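Local coordinates for protein putative hydantoin racemase (PDB 3QVL) that probably interconverts the D and L enantiomers of allantoin and related 5-monosubstituted hydantoins, at residues P93-I97 against A98-M102; E212-A216 against L217-T221. All coordinates share one frame; numbering follows the deposited sequence.

Contact 1. Residues P93-I97 against A98-M102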
ATOM      1  N   PRO A  93     -13.955 -12.918 -23.770  1.00 15.05           N
ATOM      2  CA  PRO A  93     -13.082 -12.706 -22.616  1.00 14.84           C
ATOM      3  C   PRO A  93     -11.801 -13.540 -22.674  1.00 14.60           C
ATOM      4  O   PRO A  93     -11.800 -14.646 -23.220  1.00 14.52           O
ATOM      5  CB  PRO A  93     -13.948 -13.148 -21.432  1.00 14.85           C
ATOM      6  CG  PRO A  93     -14.968 -14.058 -22.020  1.00 15.00           C
ATOM      7  CD  PRO A  93     -15.252 -13.498 -23.375  1.00 15.04           C
ATOM      8  N   VAL A  94     -10.722 -12.986 -22.125  1.00 14.32           N
ATOM      9  CA  VAL A  94      -9.437 -13.675 -22.036  1.00 14.08           C
ATOM     10  C   VAL A  94      -9.030 -13.760 -20.568  1.00 13.92           C
ATOM     11  O   VAL A  94      -8.909 -12.736 -19.892  1.00 13.92           O
ATOM     12  CB  VAL A  94      -8.328 -12.958 -22.846  1.00 14.10           C
ATOM     13  CG1 VAL A  94      -7.049 -13.783 -22.847  1.00 14.08           C
ATOM     14  CG2 VAL A  94      -8.778 -12.689 -24.277  1.00 14.00           C
ATOM     15  N   ILE A  95      -8.824 -14.984 -20.086  1.00 13.73           N
ATOM     16  CA  ILE A  95      -8.479 -15.223 -18.685  1.00 13.58           C
ATOM     17  C   ILE A  95      -7.114 -15.897 -18.568  1.00 13.52           C
ATOM     18  O   ILE A  95      -6.857 -16.916 -19.212  1.00 13.43           O
ATOM     19  CB  ILE A  95      -9.562 -16.082 -17.960  1.00 13.59           C
ATOM     20  CG1 ILE A  95     -10.975 -15.511 -18.174  1.00 13.58           C
ATOM     21  CG2 ILE A  95      -9.240 -16.237 -16.469  1.00 13.58           C
ATOM     22  CD1 ILE A  95     -11.197 -14.099 -17.628  1.00 13.77           C
ATOM     23  N   GLY A  96      -6.240 -15.314 -17.751  1.00 13.46           N
ATOM     24  CA  GLY A  96      -4.944 -15.916 -17.453  1.00 13.42           C
ATOM     25  C   GLY A  96      -5.080 -16.970 -16.372  1.00 13.44           C
ATOM     26  O   GLY A  96      -5.978 -16.888 -15.529  1.00 13.41           O
ATOM     27  N   ILE A  97      -4.193 -17.963 -16.386  1.00 13.43           N
ATOM     28  CA  ILE A  97      -4.271 -19.050 -15.405  1.00 13.47           C
ATOM     29  C   ILE A  97      -3.784 -18.653 -14.008  1.00 13.54           C
ATOM     30  O   ILE A  97      -4.294 -19.159 -13.011  1.00 13.55           O
ATOM     31  CB  ILE A  97      -3.605 -20.372 -15.886  1.00 13.48           C
ATOM     32  CG1 ILE A  97      -2.102 -20.197 -16.126  1.00 13.51           C
ATOM     33  CG2 ILE A  97      -4.329 -20.908 -17.119  1.00 13.40           C
ATOM     34  CD1 ILE A  97      -1.316 -21.494 -16.011  1.00 13.65           C
ATOM     35  N   ALA A  98      -2.808 -17.750 -13.941  1.00 13.57           N
ATOM     36  CA  ALA A  98      -2.376 -17.191 -12.661  1.00 13.70           C
ATOM     37  C   ALA A  98      -3.513 -16.374 -12.061  1.00 13.79           C
ATOM     38  O   ALA A  98      -3.850 -16.530 -10.887  1.00 13.76           O
ATOM     39  CB  ALA A  98      -1.137 -16.336 -12.833  1.00 13.63           C
ATOM     40  N   GLU A  99      -4.102 -15.519 -12.895  1.00 13.94           N
ATOM     41  CA  GLU A  99      -5.259 -14.706 -12.536  1.00 14.19           C
ATOM     42  C   GLU A  99      -6.386 -15.563 -11.957  1.00 14.25           C
ATOM     43  O   GLU A  99      -6.864 -15.304 -10.852  1.00 14.15           O
ATOM     44  CB  GLU A  99      -5.743 -13.935 -13.770  1.00 14.24           C
ATOM     45  CG  GLU A  99      -6.990 -13.083 -13.565  1.00 14.66           C
ATOM     46  CD  GLU A  99      -7.548 -12.537 -14.869  1.00 15.03           C
ATOM     47  OE1 GLU A  99      -7.420 -13.211 -15.916  1.00 14.98           O
ATOM     48  OE2 GLU A  99      -8.121 -11.429 -14.850  1.00 15.25           O
ATOM     49  N   ALA A 100      -6.783 -16.592 -12.704  1.00 14.34           N
ATOM     50  CA  ALA A 100      -7.893 -17.462 -12.314  1.00 14.54           C
ATOM     51  C   ALA A 100      -7.619 -18.247 -11.032  1.00 14.71           C
ATOM     52  O   ALA A 100      -8.495 -18.351 -10.173  1.00 14.65           O
ATOM     53  CB  ALA A 100      -8.246 -18.404 -13.447  1.00 14.53           C
ATOM     54  N   ALA A 101      -6.407 -18.789 -10.908  1.00 14.90           N
ATOM     55  CA  ALA A 101      -6.017 -19.571  -9.732  1.00 15.21           C
ATOM     56  C   ALA A 101      -6.010 -18.727  -8.459  1.00 15.48           C
ATOM     57  O   ALA A 101      -6.482 -19.176  -7.411  1.00 15.44           O
ATOM     58  CB  ALA A 101      -4.661 -20.226  -9.943  1.00 15.19           C
ATOM     59  N   MET A 102      -5.478 -17.511  -8.561  1.00 15.84           N
ATOM     60  CA  MET A 102      -5.445 -16.570  -7.440  1.00 16.33           C
ATOM     61  C   MET A 102      -6.852 -16.131  -7.041  1.00 16.52           C
ATOM     62  O   MET A 102      -7.166 -16.058  -5.851  1.00 16.57           O
ATOM     63  CB  MET A 102      -4.588 -15.348  -7.780  1.00 16.39           C
ATOM     64  CG  MET A 102      -3.097 -15.625  -7.889  1.00 16.89           C
ATOM     65  SD  MET A 102      -2.199 -14.192  -8.511  1.00 18.08           S
ATOM     66  CE  MET A 102      -0.562 -14.885  -8.731  1.00 17.69           C
TER
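One half of a capping box, the exchange of bonds between the first and fourth residues of a helix start, links Gly96 and Glu99 where strand 94-96 runs into helix 97-108. Gly96 is the N-cap and Glu99 stands three residues on. The Glu99 side chain turns back against the chain direction: CG lies anti to the backbone N (chi1 177°) and the rest is extended, which brings OE1 to within 3.0 Å of Gly96 N. The N-H meets OE1 nearly in line with the CD-OE1 bond, at an N-H...O angle of 155°. Being glycine, the N-cap has no side chain with which to return the bond, and the N-H groups of the first helical turn find another acceptor: the carboxylate of Asp80 receives Ala98 N through OD1 and Glu99 N through OD2. OE2 of Glu99 is taken by a salt bridge to Arg87, so both carboxylate oxygens are occupied and the group's rotation is probably fixed. Helical bonding then begins, Gly96 O accepting Ala100 N at 3.0 Å and Ile97 O accepting Ala101 N at the same distance. Ile95 crosses the Glu99 side chain at about a right angle. Its CG2 branch does the touching, lying 3.6 Å from Glu99 OE1 and 3.8 Å from Ala100 CB, an apolar flank beside the buried carboxylate. The Ile97 side chain leaves this corner and comes about 4 Å from the bound hydantoin acetate ligand, so the strand-to-helix turn borders the pocket. Strand 94-96 pairs with strand 72-75 on one edge, while Ile95 reaches helix 203-216, Val94 meets helix 83-89, and Ala98 and Met102 pack on helix 122-132.

Contact 2. Residues E212-A216 against L217-T221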
ATOM      1  N   GLU A 212     -16.437 -19.791 -19.116  1.00 15.50           N
ATOM      2  CA  GLU A 212     -17.798 -20.336 -19.151  1.00 15.66           C
ATOM      3  C   GLU A 212     -18.778 -19.468 -18.365  1.00 15.69           C
ATOM      4  O   GLU A 212     -19.897 -19.222 -18.820  1.00 15.69           O
ATOM      5  CB  GLU A 212     -17.827 -21.763 -18.599  1.00 15.74           C
ATOM      6  CG  GLU A 212     -17.273 -22.818 -19.543  1.00 16.05           C
ATOM      7  CD  GLU A 212     -17.202 -24.196 -18.910  1.00 16.60           C
ATOM      8  OE1 GLU A 212     -17.170 -24.285 -17.666  1.00 17.01           O
ATOM      9  OE2 GLU A 212     -17.175 -25.194 -19.656  1.00 16.78           O
ATOM     10  N   SER A 213     -18.344 -19.009 -17.192  1.00 15.70           N
ATOM     11  CA  SER A 213     -19.157 -18.147 -16.337  1.00 15.76           C
ATOM     12  C   SER A 213     -19.472 -16.810 -17.005  1.00 15.83           C
ATOM     13  O   SER A 213     -20.629 -16.390 -17.034  1.00 15.79           O
ATOM     14  CB  SER A 213     -18.467 -17.918 -14.990  1.00 15.73           C
ATOM     15  OG  SER A 213     -18.350 -19.133 -14.271  1.00 15.56           O
ATOM     16  N   LEU A 214     -18.445 -16.158 -17.548  1.00 15.95           N
ATOM     17  CA  LEU A 214     -18.609 -14.868 -18.220  1.00 16.08           C
ATOM     18  C   LEU A 214     -19.511 -14.962 -19.452  1.00 16.25           C
ATOM     19  O   LEU A 214     -20.331 -14.074 -19.693  1.00 16.21           O
ATOM     20  CB  LEU A 214     -17.247 -14.261 -18.582  1.00 16.03           C
ATOM     21  CG  LEU A 214     -16.410 -13.716 -17.417  1.00 16.02           C
ATOM     22  CD1 LEU A 214     -14.956 -13.541 -17.827  1.00 15.94           C
ATOM     23  CD2 LEU A 214     -16.978 -12.408 -16.873  1.00 15.79           C
ATOM     24  N   VAL A 215     -19.358 -16.042 -20.219  1.00 16.50           N
ATOM     25  CA  VAL A 215     -20.193 -16.292 -21.400  1.00 16.74           C
ATOM     26  C   VAL A 215     -21.662 -16.488 -21.004  1.00 16.87           C
ATOM     27  O   VAL A 215     -22.563 -15.951 -21.654  1.00 16.96           O
ATOM     28  CB  VAL A 215     -19.664 -17.498 -22.233  1.00 16.78           C
ATOM     29  CG1 VAL A 215     -20.671 -17.927 -23.299  1.00 16.93           C
ATOM     30  CG2 VAL A 215     -18.328 -17.151 -22.883  1.00 16.79           C
ATOM     31  N   ALA A 216     -21.890 -17.237 -19.926  1.00 17.02           N
ATOM     32  CA  ALA A 216     -23.240 -17.481 -19.412  1.00 17.17           C
ATOM     33  C   ALA A 216     -23.877 -16.216 -18.832  1.00 17.25           C
ATOM     34  O   ALA A 216     -25.101 -16.065 -18.854  1.00 17.27           O
ATOM     35  CB  ALA A 216     -23.221 -18.591 -18.377  1.00 17.18           C
ATOM     36  N   LEU A 217     -23.040 -15.314 -18.322  1.00 17.26           N
ATOM     37  CA  LEU A 217     -23.496 -14.030 -17.790  1.00 17.37           C
ATOM     38  C   LEU A 217     -23.749 -13.004 -18.894  1.00 17.37           C
ATOM     39  O   LEU A 217     -24.299 -11.930 -18.638  1.00 17.50           O
ATOM     40  CB  LEU A 217     -22.482 -13.474 -16.782  1.00 17.39           C
ATOM     41  CG  LEU A 217     -22.316 -14.205 -15.447  1.00 17.46           C
ATOM     42  CD1 LEU A 217     -21.079 -13.711 -14.708  1.00 17.87           C
ATOM     43  CD2 LEU A 217     -23.556 -14.054 -14.583  1.00 17.70           C
ATOM     44  N   GLY A 218     -23.349 -13.343 -20.118  1.00 17.35           N
ATOM     45  CA  GLY A 218     -23.447 -12.430 -21.254  1.00 17.32           C
ATOM     46  C   GLY A 218     -22.464 -11.282 -21.126  1.00 17.29           C
ATOM     47  O   GLY A 218     -22.763 -10.152 -21.516  1.00 17.33           O
ATOM     48  N   LEU A 219     -21.293 -11.580 -20.568  1.00 17.21           N
ATOM     49  CA  LEU A 219     -20.254 -10.579 -20.355  1.00 17.17           C
ATOM     50  C   LEU A 219     -19.003 -10.888 -21.165  1.00 17.12           C
ATOM     51  O   LEU A 219     -18.565 -12.039 -21.247  1.00 17.19           O
ATOM     52  CB  LEU A 219     -19.901 -10.466 -18.867  1.00 17.17           C
ATOM     53  CG  LEU A 219     -20.962  -9.953 -17.885  1.00 17.13           C
ATOM     54  CD1 LEU A 219     -20.517 -10.204 -16.452  1.00 17.14           C
ATOM     55  CD2 LEU A 219     -21.271  -8.473 -18.100  1.00 17.31           C
ATOM     56  N   ALA A 220     -18.442  -9.844 -21.765  1.00 17.07           N
ATOM     57  CA  ALA A 220     -17.195  -9.938 -22.513  1.00 16.98           C
ATOM     58  C   ALA A 220     -16.333  -8.719 -22.204  1.00 16.88           C
ATOM     59  O   ALA A 220     -16.778  -7.801 -21.511  1.00 16.86           O
ATOM     60  CB  ALA A 220     -17.478 -10.037 -24.007  1.00 16.99           C
ATOM     61  N   THR A 221     -15.104  -8.718 -22.713  1.00 16.81           N
ATOM     62  CA  THR A 221     -14.168  -7.615 -22.506  1.00 16.75           C
ATOM     63  C   THR A 221     -14.779  -6.279 -22.923  1.00 16.77           C
ATOM     64  O   THR A 221     -15.366  -6.163 -24.002  1.00 16.67           O
ATOM     65  CB  THR A 221     -12.851  -7.850 -23.280  1.00 16.69           C
ATOM     66  OG1 THR A 221     -12.320  -9.134 -22.937  1.00 16.69           O
ATOM     67  CG2 THR A 221     -11.816  -6.777 -22.949  1.00 16.65           C
TER
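Ser213 and Leu217 meet through the last regular turn of helix 203-216, Leu217 N giving a bond of 2.9 Å to Ser213 O. The Leu217 side chain folds back over the same carbonyl: with CG placed anti to its own carbonyl carbon and beside the backbone N (chi1 -69°), CG comes within 3.2 Å of Ser213 O. The hydroxyl of Ser213 is engaged farther back, bonded to Lys209 O. Leu214 takes part with both backbone and side chain. Its carbonyl oxygen accepts Leu219 N at 2.8 Å, a nearly straight bond with an N-H...O angle of 164°, and also receives a weak bond from Leu217 N. Its side chain lies at about a right angle to that of Leu219, CD2 resting 4.0 Å from Leu219 CB, with Leu219 CD1 only slightly farther off. Val215 supplies the second closing bond, since Gly218 N reaches Val215 O at 3.1 Å. That N-H comes from well above the carbonyl plane, 72° out of it, as expected of a bond that reaches back only three residues. Leu217 also faces Ser205 of the second subunit and Leu219 packs on Ile201 of the same neighbouring subunit, so these two leucines lie at a subunit interface, whereas Leu214 packs on Pro93 of its own chain. Gly218, with a positive phi of 70°, turns the backbone out of the helix. The nested pair of bonds, Leu219 N to Leu214 O around Gly218 N to Val215 O, defines a Schellman motif, and the leucine pair spanning its ends is the apolar contact that commonly accompanies this C-terminal cap.

The two contacts illustrate the opposite ends of helices: contact 1 caps the start of helix 97-108, and contact 2, more than a hundred residues later, terminates helix 203-216. Their centres lie 14 Å apart, yet they touch. Leu214 CD1 packs 3.8 Å from Ile95 CD1 and equally far from Pro93 CB, while the loop leaving the helix in contact 2 brings Thr221 OG1 to 3.7 Å from Pro93 CA. Helix 203-216 thus lies against strand 94-96, an outermost strand of its parallel sheet within this chain. Contact 1 is buried near the ligand and contact 2 is more peripheral, but both also meet the second subunit, so the fold places the ligand-side turn and the subunit contacts close together.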